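Long-range contact in dimethylsulfoniopropionate lyase (Roseovarius nubinhibens, PDB 4B29), which probably cleaves dimethylsulfoniopropionate to release dimethyl sulfide, using a cupin-type domain that binds a zinc ion: residues Ala49-Arg60 with Ser124-Val134. Residues are numbered along the deposited sequence; the frame is centred on the assembly and turned at random.
Sequences ATWPEDLRWADR and SGHFLTQSLRV
A short antiparallel pairing, two residue pairs long, adds the edge strand 56-57 to the larger sheet of this cupin fold, with Arg56 facing Leu128 and Trp57 facing Phe127. Arg56 and Leu128 form the hydrogen-bonded pair. Leu128 N donates to Arg56 O at 2.7 Å, and Arg56 N donates back to Leu128 O. Ala58 N continues the pairing to His126 O at 2.9 Å. On the sheet face of Trp57 and Phe127, the edge of the six-membered ring of Trp57 is turned toward the face of the Phe127 ring in an offset edge-to-face pair. Trp57 CE3 comes within 3.7 Å of Phe127 CE2, and the planes stand 65° apart. Helix 24-41 covers this face, with Leu32 against Phe127.

Ahead of strand 56-57, Leu55 CD2 packs on Thr129 CG2 at 3.5 Å, while Pro52 CD meets Leu132 CD2 and Ala49 CB meets Leu132 CD1. Thr129 OG1 closes an ST turn by accepting from Ser131 N and also donates to Asp54 OD1 (2.8 Å), on the syn side of the carboxylate.

At the other end, Arg60 runs extended until its chain bends at chi3 (-53°). This lays one guanidinium face over Ser124 O, with no hydrogen bond between them. Arg60 NE and NH2 both make weak hydrogen bonds to Gly125 O, 3.3 Å from NE.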
loop_
_atom_site.group_PDB
_atom_site.type_symbol
_atom_site.label_atom_id
_atom_site.label_comp_id
_atom_site.label_asym_id
_atom_site.label_seq_id
_atom_site.Cartn_x
_atom_site.Cartn_y
_atom_site.Cartn_z
ATOM N N ALA A 49 -12.697 0.609 9.232
ATOM C CA ALA A 49 -13.432 -0.555 8.626
ATOM C C ALA A 49 -13.327 -1.767 9.513
ATOM O O ALA A 49 -12.265 -2.014 10.106
ATOM C CB ALA A 49 -12.845 -0.871 7.245
ATOM N N THR A 50 -14.408 -2.557 9.578
ATOM C CA THR A 50 -14.333 -3.843 10.243
ATOM C C THR A 50 -13.600 -4.826 9.336
ATOM O O THR A 50 -13.790 -4.825 8.109
ATOM C CB THR A 50 -15.786 -4.339 10.492
ATOM O OG1 THR A 50 -16.415 -3.362 11.327
ATOM C CG2 THR A 50 -15.787 -5.667 11.243
ATOM N N TRP A 51 -12.783 -5.705 9.913
ATOM C CA TRP A 51 -12.096 -6.682 9.074
ATOM C C TRP A 51 -13.125 -7.680 8.551
ATOM O O TRP A 51 -13.866 -8.197 9.344
ATOM C CB TRP A 51 -11.078 -7.444 9.912
ATOM C CG TRP A 51 -10.176 -8.330 9.057
ATOM C CD1 TRP A 51 -10.297 -9.686 8.882
ATOM C CD2 TRP A 51 -9.078 -7.913 8.266
ATOM N NE1 TRP A 51 -9.316 -10.136 8.038
ATOM C CE2 TRP A 51 -8.535 -9.077 7.651
ATOM C CE3 TRP A 51 -8.459 -6.667 8.030
ATOM C CZ2 TRP A 51 -7.429 -9.039 6.803
ATOM C CZ3 TRP A 51 -7.321 -6.638 7.189
ATOM C CH2 TRP A 51 -6.833 -7.818 6.577
ATOM N N PRO A 52 -13.141 -7.926 7.234
ATOM C CA PRO A 52 -14.220 -8.754 6.639
ATOM C C PRO A 52 -14.137 -10.225 7.094
ATOM O O PRO A 52 -13.046 -10.741 7.301
ATOM C CB PRO A 52 -13.982 -8.619 5.133
ATOM C CG PRO A 52 -12.653 -7.951 4.908
ATOM C CD PRO A 52 -12.208 -7.348 6.244
ATOM N N GLU A 53 -15.286 -10.873 7.255
ATOM C CA GLU A 53 -15.295 -12.264 7.639
ATOM C C GLU A 53 -15.393 -13.173 6.395
ATOM O O GLU A 53 -15.379 -14.410 6.524
ATOM C CB GLU A 53 -16.441 -12.527 8.645
ATOM C CG GLU A 53 -16.099 -12.092 10.092
ATOM C CD GLU A 53 -14.759 -12.666 10.621
ATOM O OE1 GLU A 53 -14.564 -13.906 10.588
ATOM O OE2 GLU A 53 -13.897 -11.865 11.080
ATOM N N ASP A 54 -15.449 -12.581 5.200
ATOM C CA ASP A 54 -15.704 -13.378 4.001
ATOM C C ASP A 54 -14.551 -13.447 2.995
ATOM O O ASP A 54 -14.773 -13.736 1.827
ATOM C CB ASP A 54 -16.973 -12.888 3.315
ATOM C CG ASP A 54 -16.846 -11.470 2.787
ATOM O OD1 ASP A 54 -15.785 -10.812 2.989
ATOM O OD2 ASP A 54 -17.813 -10.994 2.147
ATOM N N LEU A 55 -13.332 -13.121 3.406
ATOM C CA LEU A 55 -12.217 -13.092 2.450
ATOM C C LEU A 55 -11.957 -14.513 1.921
ATOM O O LEU A 55 -11.935 -15.473 2.730
ATOM C CB LEU A 55 -10.927 -12.568 3.131
ATOM C CG LEU A 55 -10.945 -11.066 3.438
ATOM C CD1 LEU A 55 -9.933 -10.847 4.591
ATOM C CD2 LEU A 55 -10.449 -10.431 2.234
ATOM N N ARG A 56 -11.857 -14.609 0.603
ATOM C CA ARG A 56 -11.698 -15.918 -0.100
ATOM C C ARG A 56 -10.456 -15.863 -0.983
ATOM O O ARG A 56 -10.329 -14.988 -1.837
ATOM C CB ARG A 56 -12.860 -16.138 -1.149
ATOM C CG ARG A 56 -14.284 -16.258 -0.689
ATOM C CD ARG A 56 -14.474 -17.320 0.399
ATOM N NE ARG A 56 -15.729 -17.031 1.119
ATOM C CZ ARG A 56 -15.881 -17.093 2.437
ATOM N NH1 ARG A 56 -14.875 -17.475 3.231
ATOM N NH2 ARG A 56 -17.071 -16.809 2.956
ATOM N N TRP A 57 -9.603 -16.891 -0.876
ATOM C CA TRP A 57 -8.479 -17.056 -1.805
ATOM C C TRP A 57 -8.909 -16.968 -3.258
ATOM O O TRP A 57 -9.842 -17.687 -3.652
ATOM C CB TRP A 57 -7.844 -18.433 -1.536
ATOM C CG TRP A 57 -6.799 -18.798 -2.527
ATOM C CD1 TRP A 57 -6.887 -19.793 -3.507
ATOM C CD2 TRP A 57 -5.490 -18.211 -2.668
ATOM N NE1 TRP A 57 -5.717 -19.850 -4.215
ATOM C CE2 TRP A 57 -4.828 -18.918 -3.709
ATOM C CE3 TRP A 57 -4.787 -17.178 -1.973
ATOM C CZ2 TRP A 57 -3.502 -18.623 -4.110
ATOM C CZ3 TRP A 57 -3.453 -16.881 -2.370
ATOM C CH2 TRP A 57 -2.833 -17.589 -3.436
ATOM N N ALA A 58 -8.299 -16.080 -4.046
ATOM C CA ALA A 58 -8.729 -15.805 -5.419
ATOM C C ALA A 58 -8.011 -16.656 -6.468
ATOM O O ALA A 58 -8.421 -16.653 -7.646
ATOM C CB ALA A 58 -8.495 -14.330 -5.788
ATOM N N ASP A 59 -6.888 -17.246 -6.050
ATOM C CA ASP A 59 -5.913 -17.878 -6.967
ATOM C C ASP A 59 -5.483 -16.960 -8.122
ATOM O O ASP A 59 -5.430 -17.355 -9.286
ATOM C CB ASP A 59 -6.449 -19.206 -7.504
ATOM C CG ASP A 59 -5.300 -20.206 -7.764
ATOM O OD1 ASP A 59 -4.733 -20.734 -6.752
ATOM O OD2 ASP A 59 -5.052 -20.465 -8.966
ATOM N N ARG A 60 -5.128 -15.723 -7.763
ATOM C CA ARG A 60 -4.683 -14.780 -8.764
ATOM C C ARG A 60 -3.177 -15.030 -8.986
ATOM O O ARG A 60 -2.454 -15.102 -7.994
ATOM C CB ARG A 60 -4.906 -13.356 -8.199
ATOM C CG ARG A 60 -4.492 -12.290 -9.226
ATOM C CD ARG A 60 -4.740 -10.861 -8.730
ATOM N NE ARG A 60 -6.126 -10.866 -8.330
ATOM C CZ ARG A 60 -7.143 -10.548 -9.124
ATOM N NH1 ARG A 60 -6.920 -10.068 -10.341
ATOM N NH2 ARG A 60 -8.395 -10.683 -8.641
ATOM N N SER A 124 -10.616 -7.165 -6.470
ATOM C CA SER A 124 -9.620 -7.856 -7.337
ATOM C C SER A 124 -8.315 -8.168 -6.580
ATOM O O SER A 124 -7.204 -8.108 -7.155
ATOM C CB SER A 124 -9.372 -7.147 -8.660
ATOM O OG SER A 124 -9.296 -5.782 -8.557
ATOM N N GLY A 125 -8.480 -8.493 -5.317
ATOM C CA GLY A 125 -7.360 -8.827 -4.437
ATOM C C GLY A 125 -6.872 -10.256 -4.646
ATOM O O GLY A 125 -7.505 -11.088 -5.346
ATOM N N HIS A 126 -5.744 -10.587 -4.030
ATOM C CA HIS A 126 -5.386 -12.000 -3.903
ATOM C C HIS A 126 -6.373 -12.737 -2.996
ATOM O O HIS A 126 -6.490 -13.981 -3.090
ATOM C CB HIS A 126 -3.954 -12.097 -3.351
ATOM C CG HIS A 126 -2.950 -11.778 -4.395
ATOM N ND1 HIS A 126 -2.568 -12.708 -5.345
ATOM C CD2 HIS A 126 -2.357 -10.613 -4.744
ATOM C CE1 HIS A 126 -1.740 -12.136 -6.202
ATOM N NE2 HIS A 126 -1.597 -10.866 -5.860
ATOM N N PHE A 127 -7.085 -12.001 -2.135
ATOM C CA PHE A 127 -8.234 -12.550 -1.461
ATOM C C PHE A 127 -9.401 -11.661 -1.814
ATOM O O PHE A 127 -9.276 -10.444 -1.846
ATOM C CB PHE A 127 -8.015 -12.526 0.046
ATOM C CG PHE A 127 -6.852 -13.407 0.448
ATOM C CD1 PHE A 127 -5.554 -12.886 0.467
ATOM C CD2 PHE A 127 -7.068 -14.739 0.764
ATOM C CE1 PHE A 127 -4.456 -13.732 0.796
ATOM C CE2 PHE A 127 -5.978 -15.587 1.131
ATOM C CZ PHE A 127 -4.693 -15.070 1.141
ATOM N N LEU A 128 -10.512 -12.290 -2.197
ATOM C CA LEU A 128 -11.679 -11.524 -2.677
ATOM C C LEU A 128 -12.612 -11.168 -1.542
ATOM O O LEU A 128 -12.923 -11.992 -0.646
ATOM C CB LEU A 128 -12.469 -12.365 -3.729
ATOM C CG LEU A 128 -11.692 -12.800 -4.977
ATOM C CD1 LEU A 128 -12.669 -13.535 -5.960
ATOM C CD2 LEU A 128 -10.921 -11.621 -5.743
ATOM N N THR A 129 -13.065 -9.899 -1.583
ATOM C CA THR A 129 -14.135 -9.423 -0.705
ATOM C C THR A 129 -14.666 -8.140 -1.345
ATOM O O THR A 129 -13.957 -7.453 -2.099
ATOM C CB THR A 129 -13.660 -9.128 0.730
ATOM O OG1 THR A 129 -14.770 -8.687 1.529
ATOM C CG2 THR A 129 -12.541 -8.042 0.712
ATOM N N GLN A 130 -15.920 -7.812 -1.012
ATOM C CA GLN A 130 -16.491 -6.527 -1.409
ATOM C C GLN A 130 -16.610 -5.599 -0.193
ATOM O O GLN A 130 -17.082 -4.479 -0.366
ATOM C CB GLN A 130 -17.908 -6.760 -1.988
ATOM C CG GLN A 130 -17.830 -7.375 -3.415
ATOM C CD GLN A 130 -17.356 -6.417 -4.480
ATOM O OE1 GLN A 130 -17.476 -5.179 -4.341
ATOM N NE2 GLN A 130 -16.858 -6.964 -5.604
ATOM N N SER A 131 -16.175 -6.061 0.991
ATOM C CA SER A 131 -16.399 -5.286 2.244
ATOM C C SER A 131 -15.282 -4.288 2.512
ATOM O O SER A 131 -15.503 -3.265 3.221
ATOM C CB SER A 131 -16.530 -6.215 3.441
ATOM O OG SER A 131 -17.696 -7.035 3.256
ATOM N N LEU A 132 -14.136 -4.513 1.887
ATOM C CA LEU A 132 -12.990 -3.647 2.151
ATOM C C LEU A 132 -12.062 -3.760 0.954
ATOM O O LEU A 132 -12.211 -4.686 0.151
ATOM C CB LEU A 132 -12.279 -4.213 3.372
ATOM C CG LEU A 132 -11.144 -3.350 3.962
ATOM C CD1 LEU A 132 -11.539 -1.800 4.069
ATOM C CD2 LEU A 132 -10.783 -3.991 5.304
ATOM N N ARG A 133 -11.133 -2.814 0.829
ATOM C CA ARG A 133 -10.050 -2.997 -0.116
ATOM C C ARG A 133 -8.756 -2.660 0.626
ATOM O O ARG A 133 -8.711 -1.654 1.366
ATOM C CB ARG A 133 -10.278 -2.086 -1.302
ATOM C CG ARG A 133 -9.240 -2.144 -2.342
ATOM C CD ARG A 133 -9.664 -1.209 -3.496
ATOM N NE ARG A 133 -8.869 -1.433 -4.695
ATOM C CZ ARG A 133 -8.067 -0.550 -5.273
ATOM N NH1 ARG A 133 -7.855 0.648 -4.746
ATOM N NH2 ARG A 133 -7.447 -0.878 -6.376
ATOM N N VAL A 134 -7.762 -3.528 0.458
ATOM C CA VAL A 134 -6.468 -3.375 1.146
ATOM C C VAL A 134 -5.406 -3.420 0.052
ATOM O O VAL A 134 -5.273 -4.414 -0.664
ATOM C CB VAL A 134 -6.212 -4.536 2.111
ATOM C CG1 VAL A 134 -4.825 -4.316 2.788
ATOM C CG2 VAL A 134 -7.266 -4.626 3.177
HETATM O O HOH W 1 -15.530 -4.061 6.350
HETATM O O HOH W 2 -17.942 -9.112 0.502
HETATM O O HOH W 3 -4.675 -15.125 -5.014
#